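Putative prephenate dehydratase (PDB 4LUB) probably catalyses the decarboxylating dehydration of prephenate to 3-phenylpyruvate, a step in the biosynthesis of L-phenylalanine. Local coordinates at residues Leu20-Ala25 and Phe175-Asp180. Sequence-based numbering, arbitrary orientation.
Sequences LHAFPA and FWVLGD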
ATOM      1  N   LEU B  20     -14.857  -3.104 -23.808  1.00 37.58           N
ATOM      2  CA  LEU B  20     -15.397  -3.806 -24.979  1.00 44.25           C
ATOM      3  C   LEU B  20     -15.789  -5.255 -24.699  1.00 45.58           C
ATOM      4  O   LEU B  20     -16.791  -5.750 -25.211  1.00 42.06           O
ATOM      5  CB  LEU B  20     -14.373  -3.804 -26.120  1.00 49.65           C
ATOM      6  CG  LEU B  20     -14.139  -2.537 -26.938  1.00 55.57           C
ATOM      7  CD1 LEU B  20     -12.732  -2.527 -27.520  1.00 59.05           C
ATOM      8  CD2 LEU B  20     -15.173  -2.474 -28.053  1.00 54.76           C
ATOM      9  N   HIS B  21     -14.982  -5.935 -23.893  1.00 44.60           N
ATOM     10  CA  HIS B  21     -15.189  -7.352 -23.629  1.00 43.35           C
ATOM     11  C   HIS B  21     -16.323  -7.569 -22.630  1.00 43.97           C
ATOM     12  O   HIS B  21     -17.090  -8.530 -22.737  1.00 46.18           O
ATOM     13  CB  HIS B  21     -13.892  -7.967 -23.114  1.00 44.94           C
ATOM     14  CG  HIS B  21     -12.827  -8.068 -24.163  1.00 47.05           C
ATOM     15  ND1 HIS B  21     -12.215  -6.956 -24.698  1.00 46.01           N
ATOM     16  CD2 HIS B  21     -12.279  -9.137 -24.790  1.00 46.87           C
ATOM     17  CE1 HIS B  21     -11.326  -7.333 -25.598  1.00 47.82           C
ATOM     18  NE2 HIS B  21     -11.345  -8.652 -25.674  1.00 47.11           N
ATOM     19  N   ALA B  22     -16.435  -6.659 -21.666  1.00 40.94           N
ATOM     20  CA  ALA B  22     -17.457  -6.767 -20.638  1.00 39.20           C
ATOM     21  C   ALA B  22     -18.827  -6.450 -21.225  1.00 39.37           C
ATOM     22  O   ALA B  22     -19.837  -7.042 -20.839  1.00 37.97           O
ATOM     23  CB  ALA B  22     -17.137  -5.844 -19.474  1.00 36.30           C
ATOM     24  N   PHE B  23     -18.848  -5.497 -22.153  1.00 39.03           N
ATOM     25  CA  PHE B  23     -20.089  -4.935 -22.677  1.00 41.38           C
ATOM     26  C   PHE B  23     -20.023  -4.766 -24.193  1.00 45.64           C
ATOM     27  O   PHE B  23     -19.958  -3.642 -24.691  1.00 45.23           O
ATOM     28  CB  PHE B  23     -20.383  -3.595 -22.002  1.00 42.07           C
ATOM     29  CG  PHE B  23     -20.541  -3.690 -20.512  1.00 40.26           C
ATOM     30  CD1 PHE B  23     -21.686  -4.242 -19.961  1.00 40.68           C
ATOM     31  CD2 PHE B  23     -19.539  -3.250 -19.663  1.00 38.93           C
ATOM     32  CE1 PHE B  23     -21.839  -4.337 -18.591  1.00 42.11           C
ATOM     33  CE2 PHE B  23     -19.682  -3.346 -18.290  1.00 37.33           C
ATOM     34  CZ  PHE B  23     -20.831  -3.890 -17.751  1.00 39.50           C
ATOM     35  N   PRO B  24     -20.026  -5.884 -24.935  1.00 49.52           N
ATOM     36  CA  PRO B  24     -19.796  -5.784 -26.381  1.00 51.08           C
ATOM     37  C   PRO B  24     -20.950  -5.131 -27.149  1.00 51.03           C
ATOM     38  O   PRO B  24     -20.710  -4.547 -28.205  1.00 52.41           O
ATOM     39  CB  PRO B  24     -19.624  -7.246 -26.806  1.00 52.83           C
ATOM     40  CG  PRO B  24     -20.352  -8.034 -25.766  1.00 52.70           C
ATOM     41  CD  PRO B  24     -20.146  -7.282 -24.484  1.00 50.55           C
ATOM     42  N   ALA B  25     -22.172  -5.236 -26.631  1.00 50.66           N
ATOM     43  CA  ALA B  25     -23.352  -4.661 -27.286  1.00 49.10           C
ATOM     44  C   ALA B  25     -23.679  -3.223 -26.878  1.00 49.80           C
ATOM     45  O   ALA B  25     -24.730  -2.699 -27.245  1.00 50.46           O
ATOM     46  CB  ALA B  25     -24.562  -5.538 -27.021  1.00 48.13           C
ATOM     47  N   PHE B 175      -8.680  -4.658 -13.717  1.00 21.80           N
ATOM     48  CA  PHE B 175      -9.663  -3.617 -14.006  1.00 23.33           C
ATOM     49  C   PHE B 175     -10.960  -4.027 -13.332  1.00 24.29           C
ATOM     50  O   PHE B 175     -11.312  -5.203 -13.309  1.00 25.30           O
ATOM     51  CB  PHE B 175      -9.901  -3.419 -15.520  1.00 23.44           C
ATOM     52  CG  PHE B 175      -8.690  -2.963 -16.288  1.00 24.94           C
ATOM     53  CD1 PHE B 175      -7.671  -3.844 -16.608  1.00 25.75           C
ATOM     54  CD2 PHE B 175      -8.576  -1.641 -16.689  1.00 24.58           C
ATOM     55  CE1 PHE B 175      -6.561  -3.411 -17.317  1.00 27.73           C
ATOM     56  CE2 PHE B 175      -7.467  -1.200 -17.387  1.00 24.77           C
ATOM     57  CZ  PHE B 175      -6.454  -2.084 -17.700  1.00 26.24           C
ATOM     58  N   TRP B 176     -11.639  -3.057 -12.737  1.00 22.46           N
ATOM     59  CA  TRP B 176     -12.956  -3.291 -12.185  1.00 24.58           C
ATOM     60  C   TRP B 176     -14.083  -2.704 -13.020  1.00 27.71           C
ATOM     61  O   TRP B 176     -13.981  -1.593 -13.538  1.00 27.93           O
ATOM     62  CB  TRP B 176     -13.028  -2.738 -10.761  1.00 24.69           C
ATOM     63  CG  TRP B 176     -12.409  -3.643  -9.755  1.00 20.89           C
ATOM     64  CD1 TRP B 176     -11.910  -4.899  -9.973  1.00 20.18           C
ATOM     65  CD2 TRP B 176     -12.207  -3.360  -8.370  1.00 18.08           C
ATOM     66  NE1 TRP B 176     -11.415  -5.417  -8.796  1.00 22.89           N
ATOM     67  CE2 TRP B 176     -11.598  -4.495  -7.797  1.00 20.12           C
ATOM     68  CE3 TRP B 176     -12.496  -2.258  -7.554  1.00 21.00           C
ATOM     69  CZ2 TRP B 176     -11.255  -4.556  -6.450  1.00 21.88           C
ATOM     70  CZ3 TRP B 176     -12.162  -2.320  -6.216  1.00 21.97           C
ATOM     71  CH2 TRP B 176     -11.545  -3.465  -5.674  1.00 20.52           C
ATOM     72  N   VAL B 177     -15.155  -3.477 -13.139  1.00 25.79           N
ATOM     73  CA  VAL B 177     -16.416  -2.960 -13.618  1.00 23.29           C
ATOM     74  C   VAL B 177     -17.205  -2.514 -12.400  1.00 23.47           C
ATOM     75  O   VAL B 177     -17.507  -3.310 -11.513  1.00 24.01           O
ATOM     76  CB  VAL B 177     -17.212  -4.010 -14.426  1.00 25.54           C
ATOM     77  CG1 VAL B 177     -18.517  -3.419 -14.917  1.00 25.33           C
ATOM     78  CG2 VAL B 177     -16.380  -4.541 -15.588  1.00 25.26           C
ATOM     79  N   LEU B 178     -17.470  -1.217 -12.337  1.00 24.04           N
ATOM     80  CA  LEU B 178     -18.243  -0.633 -11.252  1.00 25.08           C
ATOM     81  C   LEU B 178     -19.691  -0.434 -11.648  1.00 31.58           C
ATOM     82  O   LEU B 178     -19.983   0.049 -12.737  1.00 32.82           O
ATOM     83  CB  LEU B 178     -17.639   0.707 -10.807  1.00 25.28           C
ATOM     84  CG  LEU B 178     -16.286   0.860 -10.105  1.00 29.94           C
ATOM     85  CD1 LEU B 178     -15.516  -0.438  -9.954  1.00 31.36           C
ATOM     86  CD2 LEU B 178     -15.433   1.994 -10.682  1.00 28.62           C
ATOM     87  N   GLY B 179     -20.592  -0.780 -10.739  1.00 33.73           N
ATOM     88  CA  GLY B 179     -22.002  -0.550 -10.958  1.00 39.74           C
ATOM     89  C   GLY B 179     -22.847  -1.082  -9.826  1.00 45.74           C
ATOM     90  O   GLY B 179     -22.394  -1.191  -8.685  1.00 48.24           O
ATOM     91  N   ASP B 180     -24.090  -1.410 -10.148  1.00 51.53           N
ATOM     92  CA  ASP B 180     -25.080  -1.736  -9.137  1.00 55.94           C
ATOM     93  C   ASP B 180     -25.518  -3.193  -9.305  1.00 51.81           C
ATOM     94  O   ASP B 180     -25.997  -3.817  -8.363  1.00 52.02           O
ATOM     95  CB  ASP B 180     -26.273  -0.775  -9.237  1.00 66.06           C
ATOM     96  CG  ASP B 180     -27.398  -1.118  -8.275  1.00 73.13           C
ATOM     97  OD1 ASP B 180     -27.126  -1.737  -7.225  1.00 74.99           O
ATOM     98  OD2 ASP B 180     -28.560  -0.754  -8.565  1.00 75.37           O
TER
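With chi1 at -179°, V177 sets CG1 anti to its own backbone N and CG2 anti to its carbonyl carbon, and the two methyls diverge to separate partners, F23 and A22. On the other side, F23 has its CG anti to the carbonyl carbon (chi1 -60°), which turns the CE2-CZ edge of the ring toward the valine. CG1 of V177 lies 3.6 Å from CE2 of F23 and 3.7 Å from its CZ; these near-equal distances put the methyl against the CE2-CZ bond, and its position near the ring plane makes this an edge contact. The second branch is looser: CG2 of V177 stands 4.2 Å from CB of A22. No hydrogen bond crosses between 20-25 and 175-180, and the CA atoms of A22 and V177 are 8.1 Å apart, so side chains alone bridge the gap. All three are buried, although the contact buries just 93 Å², both sides summed. A22 ends helix 14-22 and F23 is the first residue to leave helical geometry, so the contact joins the helix exit to the sheet: helix-on-sheet packing, consistent with the periplasmic-binding-protein-like alpha/beta fold of prephenate dehydratase domains. F23 also stacks on F48 and touches I50 of strand 48-55, while A22 reaches I80 of strand 75-83. Strand 172-179 runs antiparallel to both of those strands, and the end of helix 14-22 and the residue after it together reach all three.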